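Local atomic coordinates of L544 (Acanthamoeba polyphaga mimivirus, PDB entry 4AMQ), a protein that probably transfers nucleotides at a two-manganese site in its nucleotidyltransferase domain, which is joined to a helical domain, and is carried in the virion. Residues 188-191 with 192-196; 276-279 with 280-284; 307-310 with 311-315. All blocks are in the same frame, centred on the assembly; numbering follows the deposited sequence.

Contact 1. Residues 188-191 with 192-196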
# COMPACT_ATOMS: atom_id res chain seq x y z
N GLN A 188 18.02 -17.37 -4.58
CA GLN A 188 18.21 -18.47 -3.65
C GLN A 188 18.97 -18.03 -2.40
O GLN A 188 18.63 -18.44 -1.29
CB GLN A 188 18.94 -19.63 -4.34
CG GLN A 188 19.13 -20.84 -3.43
CD GLN A 188 17.84 -21.27 -2.76
OE1 GLN A 188 16.82 -21.45 -3.42
NE2 GLN A 188 17.88 -21.40 -1.44
N ASP A 189 19.99 -17.19 -2.58
CA ASP A 189 20.77 -16.68 -1.46
C ASP A 189 19.85 -15.92 -0.51
O ASP A 189 19.92 -16.08 0.71
CB ASP A 189 21.88 -15.74 -1.94
CG ASP A 189 23.03 -16.48 -2.61
OD1 ASP A 189 22.92 -17.70 -2.83
OD2 ASP A 189 24.03 -15.81 -2.94
N VAL A 190 18.99 -15.09 -1.09
CA VAL A 190 18.10 -14.25 -0.30
C VAL A 190 17.10 -15.05 0.55
O VAL A 190 16.90 -14.74 1.72
CB VAL A 190 17.34 -13.25 -1.20
CG1 VAL A 190 16.28 -12.53 -0.40
CG2 VAL A 190 18.31 -12.26 -1.82
N VAL A 191 16.49 -16.07 -0.04
CA VAL A 191 15.57 -16.91 0.72
C VAL A 191 16.27 -17.67 1.85
O VAL A 191 15.69 -17.91 2.91
CB VAL A 191 14.81 -17.91 -0.19
CG1 VAL A 191 15.64 -18.29 -1.39
CG2 VAL A 191 14.41 -19.15 0.60
N LYS A 192 17.53 -18.04 1.62
CA LYS A 192 18.29 -18.78 2.61
C LYS A 192 18.64 -17.90 3.81
O LYS A 192 18.76 -18.37 4.94
CB LYS A 192 19.56 -19.37 2.00
CG LYS A 192 20.28 -20.38 2.89
CD LYS A 192 19.40 -21.59 3.16
CE LYS A 192 20.02 -22.51 4.21
NZ LYS A 192 19.14 -23.67 4.51
N ASN A 193 18.80 -16.60 3.55
CA ASN A 193 19.17 -15.66 4.60
C ASN A 193 17.97 -14.95 5.22
O ASN A 193 18.14 -14.04 6.04
CB ASN A 193 20.15 -14.62 4.06
CG ASN A 193 21.52 -15.21 3.77
OD1 ASN A 193 22.29 -15.50 4.69
ND2 ASN A 193 21.83 -15.40 2.49
N ASN A 194 16.77 -15.36 4.84
CA ASN A 194 15.56 -14.72 5.35
C ASN A 194 14.51 -15.71 5.82
O ASN A 194 14.56 -16.89 5.47
CB ASN A 194 14.98 -13.77 4.30
CG ASN A 194 15.83 -12.52 4.11
OD1 ASN A 194 15.62 -11.51 4.79
ND2 ASN A 194 16.79 -12.58 3.20
N SER A 195 13.56 -15.24 6.62
CA SER A 195 12.54 -16.11 7.18
C SER A 195 11.18 -15.89 6.53
O SER A 195 10.29 -16.73 6.63
CB SER A 195 12.42 -15.89 8.69
OG SER A 195 13.67 -16.11 9.33
N ILE A 196 11.01 -14.75 5.87
CA ILE A 196 9.74 -14.39 5.27
C ILE A 196 9.90 -13.65 3.94
O ILE A 196 10.87 -12.92 3.75
CB ILE A 196 8.90 -13.52 6.22
CG1 ILE A 196 7.58 -13.12 5.55
CG2 ILE A 196 9.68 -12.28 6.63
CD1 ILE A 196 6.82 -12.04 6.29
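Asn193 and Asn194 cap the C-terminal end of helix 187-192 with their side chains, turning their amides back onto its carbonyls. The straighter bond belongs to Asn194: its ND2 reaches Val190 O at 2.6 Å with an N-H...O angle of 171°, and the acceptor lies in the amide plane. The amide passes Val190 CG1, 3.6 Å from ND2. Asn193 reaches the same four residues back, but less directly. Its ND2 stands above the carbonyl plane of Asp189, 2.7 Å from Asp189 O, and the same oxygen takes the Asn193 backbone N at 3.1 Å, so one residue grips it twice. In both asparagines CG sits anti to the carbonyl carbon (chi1 -70° and -72°), which folds the amides back beside the chain.

Behind this shell, Lys192 N still makes the regular helical bond to Gln188 O at 3.1 Å. Asn193 is the first residue to leave helical geometry, where side-chain capping takes over from backbone N-H donors. Farther out, Lys192 NZ pairs with Asp79, and Tyr218 OH bonds to Val191 O. The turn leads into strand 196-204, with Val190 and Asn194 against Cys106 of strand 99-108 and Val191 on Ile82 of helix 82-93.

Contact 2. Residues 276-279 with 280-284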
# COMPACT_ATOMS: atom_id res chain seq x y z
N TYR A 276 -13.53 8.37 1.14
CA TYR A 276 -12.35 9.21 1.00
C TYR A 276 -11.08 8.38 1.09
O TYR A 276 -10.15 8.57 0.31
CB TYR A 276 -12.33 10.30 2.07
CG TYR A 276 -13.44 11.32 1.98
CD1 TYR A 276 -14.71 11.03 2.45
CD2 TYR A 276 -13.21 12.57 1.43
CE1 TYR A 276 -15.72 11.96 2.37
CE2 TYR A 276 -14.22 13.51 1.34
CZ TYR A 276 -15.48 13.20 1.82
OH TYR A 276 -16.50 14.12 1.75
N LYS A 277 -11.04 7.47 2.05
CA LYS A 277 -9.86 6.62 2.25
C LYS A 277 -9.71 5.62 1.12
O LYS A 277 -8.59 5.36 0.66
CB LYS A 277 -9.93 5.91 3.61
CG LYS A 277 -8.91 4.79 3.80
CD LYS A 277 -8.66 4.50 5.28
CE LYS A 277 -9.92 4.10 6.02
NZ LYS A 277 -10.42 2.76 5.61
N GLN A 278 -10.82 5.07 0.65
CA GLN A 278 -10.79 4.06 -0.40
C GLN A 278 -10.28 4.65 -1.71
O GLN A 278 -9.50 4.03 -2.42
CB GLN A 278 -12.17 3.42 -0.59
CG GLN A 278 -12.14 2.13 -1.42
CD GLN A 278 -13.50 1.76 -1.97
OE1 GLN A 278 -14.12 2.53 -2.71
NE2 GLN A 278 -13.98 0.57 -1.61
N LEU A 279 -10.72 5.87 -2.02
CA LEU A 279 -10.28 6.57 -3.22
C LEU A 279 -8.79 6.91 -3.19
O LEU A 279 -8.13 6.91 -4.23
CB LEU A 279 -11.11 7.83 -3.46
CG LEU A 279 -12.47 7.59 -4.12
CD1 LEU A 279 -13.27 8.88 -4.19
CD2 LEU A 279 -12.29 6.99 -5.52
N LEU A 280 -8.26 7.19 -2.00
CA LEU A 280 -6.83 7.45 -1.86
C LEU A 280 -6.03 6.18 -2.16
O LEU A 280 -5.03 6.22 -2.88
CB LEU A 280 -6.49 7.96 -0.45
CG LEU A 280 -7.07 9.32 -0.07
CD1 LEU A 280 -6.71 9.67 1.37
CD2 LEU A 280 -6.56 10.40 -1.03
N VAL A 281 -6.48 5.06 -1.59
CA VAL A 281 -5.84 3.77 -1.84
C VAL A 281 -5.94 3.37 -3.31
O VAL A 281 -5.01 2.78 -3.87
CB VAL A 281 -6.48 2.67 -0.97
CG1 VAL A 281 -5.94 1.31 -1.37
CG2 VAL A 281 -6.23 2.94 0.51
N ARG A 282 -7.07 3.68 -3.93
CA ARG A 282 -7.31 3.31 -5.32
C ARG A 282 -6.40 4.12 -6.25
O ARG A 282 -5.94 3.62 -7.27
CB ARG A 282 -8.78 3.49 -5.68
CG ARG A 282 -9.70 2.45 -5.02
CD ARG A 282 -11.16 2.90 -4.97
NE ARG A 282 -11.67 3.29 -6.28
CZ ARG A 282 -12.92 3.68 -6.50
NH1 ARG A 282 -13.80 3.72 -5.50
NH2 ARG A 282 -13.30 4.03 -7.72
N ILE A 283 -6.14 5.37 -5.89
CA ILE A 283 -5.18 6.20 -6.61
C ILE A 283 -3.74 5.69 -6.40
O ILE A 283 -2.93 5.71 -7.32
CB ILE A 283 -5.28 7.68 -6.20
CG1 ILE A 283 -6.60 8.28 -6.70
CG2 ILE A 283 -4.11 8.47 -6.75
CD1 ILE A 283 -6.90 9.64 -6.13
N ASP A 284 -3.44 5.24 -5.18
CA ASP A 284 -2.15 4.60 -4.92
C ASP A 284 -1.95 3.33 -5.77
O ASP A 284 -0.85 3.03 -6.21
CB ASP A 284 -2.00 4.25 -3.44
CG ASP A 284 -1.65 5.44 -2.59
OD1 ASP A 284 -0.99 6.38 -3.10
OD2 ASP A 284 -2.02 5.44 -1.39
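Arg282 lies back along its own helix over Gln278, four residues earlier, and Leu279, three earlier. Its CB rests 3.4 Å from Gln278 O, the carbonyl that also accepts the Arg282 backbone N-H at 2.9 Å. CG and CD stay over that oxygen, and CD then passes close to the Gln278 side chain, 3.8 Å from its CG. At NE the chain has bent (chi3 53°), and this turn brings the guanidinium over Leu279, whose CD2 sits above the centre of one face, 3.5 Å from CZ. At the tip, NH1 gives a hydrogen bond of 3.1 Å to Gln278 OE1, which lies at the edge of the guanidinium, near its plane. Seen from the amide the fit is less regular, since NH1 stands above the carbonyl plane and the two flat groups are turned 64° apart.

The stronger partner of NH1 is Asp310, through a salt bridge, so the charge is met from helix 297-311. Gln278 is held at its other end: NE2 bonds to Ile64 O and Leu24 O, which fixes the rotation of the amide. The pairings, i to i+4 and i to i+3, lie on a largely buried helix face. Helix 274-292 runs between its neighbours, with Leu279 and Ile283 against Ile307 of helix 297-311 and Leu280 against Ile352 of helix 334-368.

Contact 3. Residues 307-310 with 311-315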
# COMPACT_ATOMS: atom_id res chain seq x y z
N ILE A 307 -13.23 6.01 -10.62
CA ILE A 307 -12.92 7.15 -9.76
C ILE A 307 -13.82 8.35 -10.08
O ILE A 307 -14.29 9.04 -9.19
CB ILE A 307 -11.44 7.56 -9.87
CG1 ILE A 307 -10.55 6.52 -9.18
CG2 ILE A 307 -11.21 8.94 -9.25
CD1 ILE A 307 -9.08 6.89 -9.15
N ILE A 308 -14.04 8.57 -11.37
CA ILE A 308 -14.91 9.65 -11.84
C ILE A 308 -16.32 9.50 -11.28
O ILE A 308 -16.92 10.47 -10.82
CB ILE A 308 -14.98 9.70 -13.38
CG1 ILE A 308 -13.62 10.04 -13.97
CG2 ILE A 308 -16.01 10.71 -13.84
CD1 ILE A 308 -13.06 11.35 -13.48
N LYS A 309 -16.84 8.28 -11.32
CA LYS A 309 -18.16 7.99 -10.78
C LYS A 309 -18.25 8.23 -9.27
O LYS A 309 -19.18 8.87 -8.79
CB LYS A 309 -18.58 6.55 -11.09
CG LYS A 309 -19.85 6.10 -10.37
CD LYS A 309 -20.24 4.68 -10.73
CE LYS A 309 -21.58 4.29 -10.12
NZ LYS A 309 -21.53 4.18 -8.63
N ASP A 310 -17.27 7.71 -8.53
CA ASP A 310 -17.33 7.73 -7.06
C ASP A 310 -16.96 9.08 -6.44
O ASP A 310 -17.41 9.40 -5.34
CB ASP A 310 -16.45 6.63 -6.48
CG ASP A 310 -16.95 5.24 -6.84
OD1 ASP A 310 -18.14 5.12 -7.18
OD2 ASP A 310 -16.15 4.29 -6.77
N ILE A 311 -16.14 9.85 -7.14
CA ILE A 311 -15.67 11.13 -6.64
C ILE A 311 -16.83 12.10 -6.39
O ILE A 311 -16.73 13.01 -5.56
CB ILE A 311 -14.67 11.76 -7.62
CG1 ILE A 311 -13.80 12.80 -6.93
CG2 ILE A 311 -15.39 12.38 -8.80
CD1 ILE A 311 -12.93 12.21 -5.88
N ARG A 312 -17.93 11.88 -7.10
CA ARG A 312 -19.10 12.76 -7.00
C ARG A 312 -19.86 12.54 -5.70
O ARG A 312 -20.69 13.37 -5.31
CB ARG A 312 -20.03 12.53 -8.19
CG ARG A 312 -19.39 12.79 -9.55
CD ARG A 312 -20.21 12.19 -10.67
NE ARG A 312 -19.62 12.47 -11.98
CZ ARG A 312 -19.81 13.60 -12.65
NH1 ARG A 312 -20.58 14.56 -12.14
NH2 ARG A 312 -19.23 13.78 -13.83
N LYS A 313 -19.57 11.43 -5.02
CA LYS A 313 -20.20 11.13 -3.74
C LYS A 313 -19.52 11.89 -2.61
O LYS A 313 -20.08 12.03 -1.52
CB LYS A 313 -20.16 9.63 -3.46
CG LYS A 313 -20.76 8.76 -4.56
CD LYS A 313 -21.09 7.38 -4.02
CE LYS A 313 -21.66 6.47 -5.10
NZ LYS A 313 -20.60 5.92 -5.99
N LEU A 314 -18.32 12.39 -2.87
CA LEU A 314 -17.55 13.12 -1.87
C LEU A 314 -18.01 14.57 -1.77
O LEU A 314 -18.80 15.04 -2.59
CB LEU A 314 -16.06 13.08 -2.20
CG LEU A 314 -15.40 11.70 -2.29
CD1 LEU A 314 -13.90 11.86 -2.47
CD2 LEU A 314 -15.71 10.87 -1.05
N ASN A 315 -17.51 15.27 -0.75
CA ASN A 315 -17.81 16.69 -0.57
C ASN A 315 -16.54 17.52 -0.46
O ASN A 315 -15.56 17.09 0.14
CB ASN A 315 -18.69 16.90 0.66
CG ASN A 315 -20.04 16.20 0.55
OD1 ASN A 315 -20.33 15.27 1.31
ND2 ASN A 315 -20.86 16.64 -0.40
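Asp310 and Lys313 both carry CG anti to the carbonyl carbon (chi1 -65° and -55°), which sets their side chains next to each other and pointing the same way where helix 297-311 runs out into a type I beta turn, Ile311 to Leu314. The lysine chain stays extended past CG until chi4, 79°, where it bends and delivers NZ to the aspartate. Asp310 OD1 and Lys313 NZ then form a salt bridge of 2.8 Å. Lys309 joins from one residue before the aspartate, and its NZ makes a long ion pair with the same OD1. Three residues thus form a salt-bridge network, with both ammonium groups converging on OD1 from the same side. Those groups approach within 3.3 Å of each other, Lys309 NZ to Lys313 NZ, a proximity that the shared carboxylate probably offsets. The other oxygen, OD2, is taken up by Arg282 of helix 274-292, so the positive charges around Asp310 would be expected to favour its ionised form.

The backbone changes pattern underneath. Ile311 N keeps the helical bond to Ile307 O at 2.9 Å, whereas Lys313 N bonds three residues back to Asp310 O, at 3.0 Å and from above the carbonyl plane. The turn itself is closed by Leu314 N to Ile311 O. Ile311 faces the interior, packing on Leu279 of helix 274-292, Ile322 of helix 319-331 and Leu348 of helix 334-368; it thus brings this end of the helix against three others of the helical domain. At the same residue, Ile311 CG2 rests 3.2 Å from Ile308 O.

Along the chain the three contacts come in series, contact 1 in the nucleotidyltransferase domain and contacts 2 and 3 in the helical domain. Contact 1 is remote, its centre about 33 Å from that of contact 2 and about 44 Å from that of contact 3, with the chain's centre between it and contact 3. Contacts 2 and 3 have centres about 11 Å apart and touch where helices 274-292 and 297-311, consecutive in the chain, pack against each other. A probable hydrogen bond of 2.9 Å from Tyr276 OH to Asn315 N links them, supported by Leu279 against Leu314. Val281's side chain is about 8 Å from a manganese ion, so helix 274-292 passes near the probable active centre.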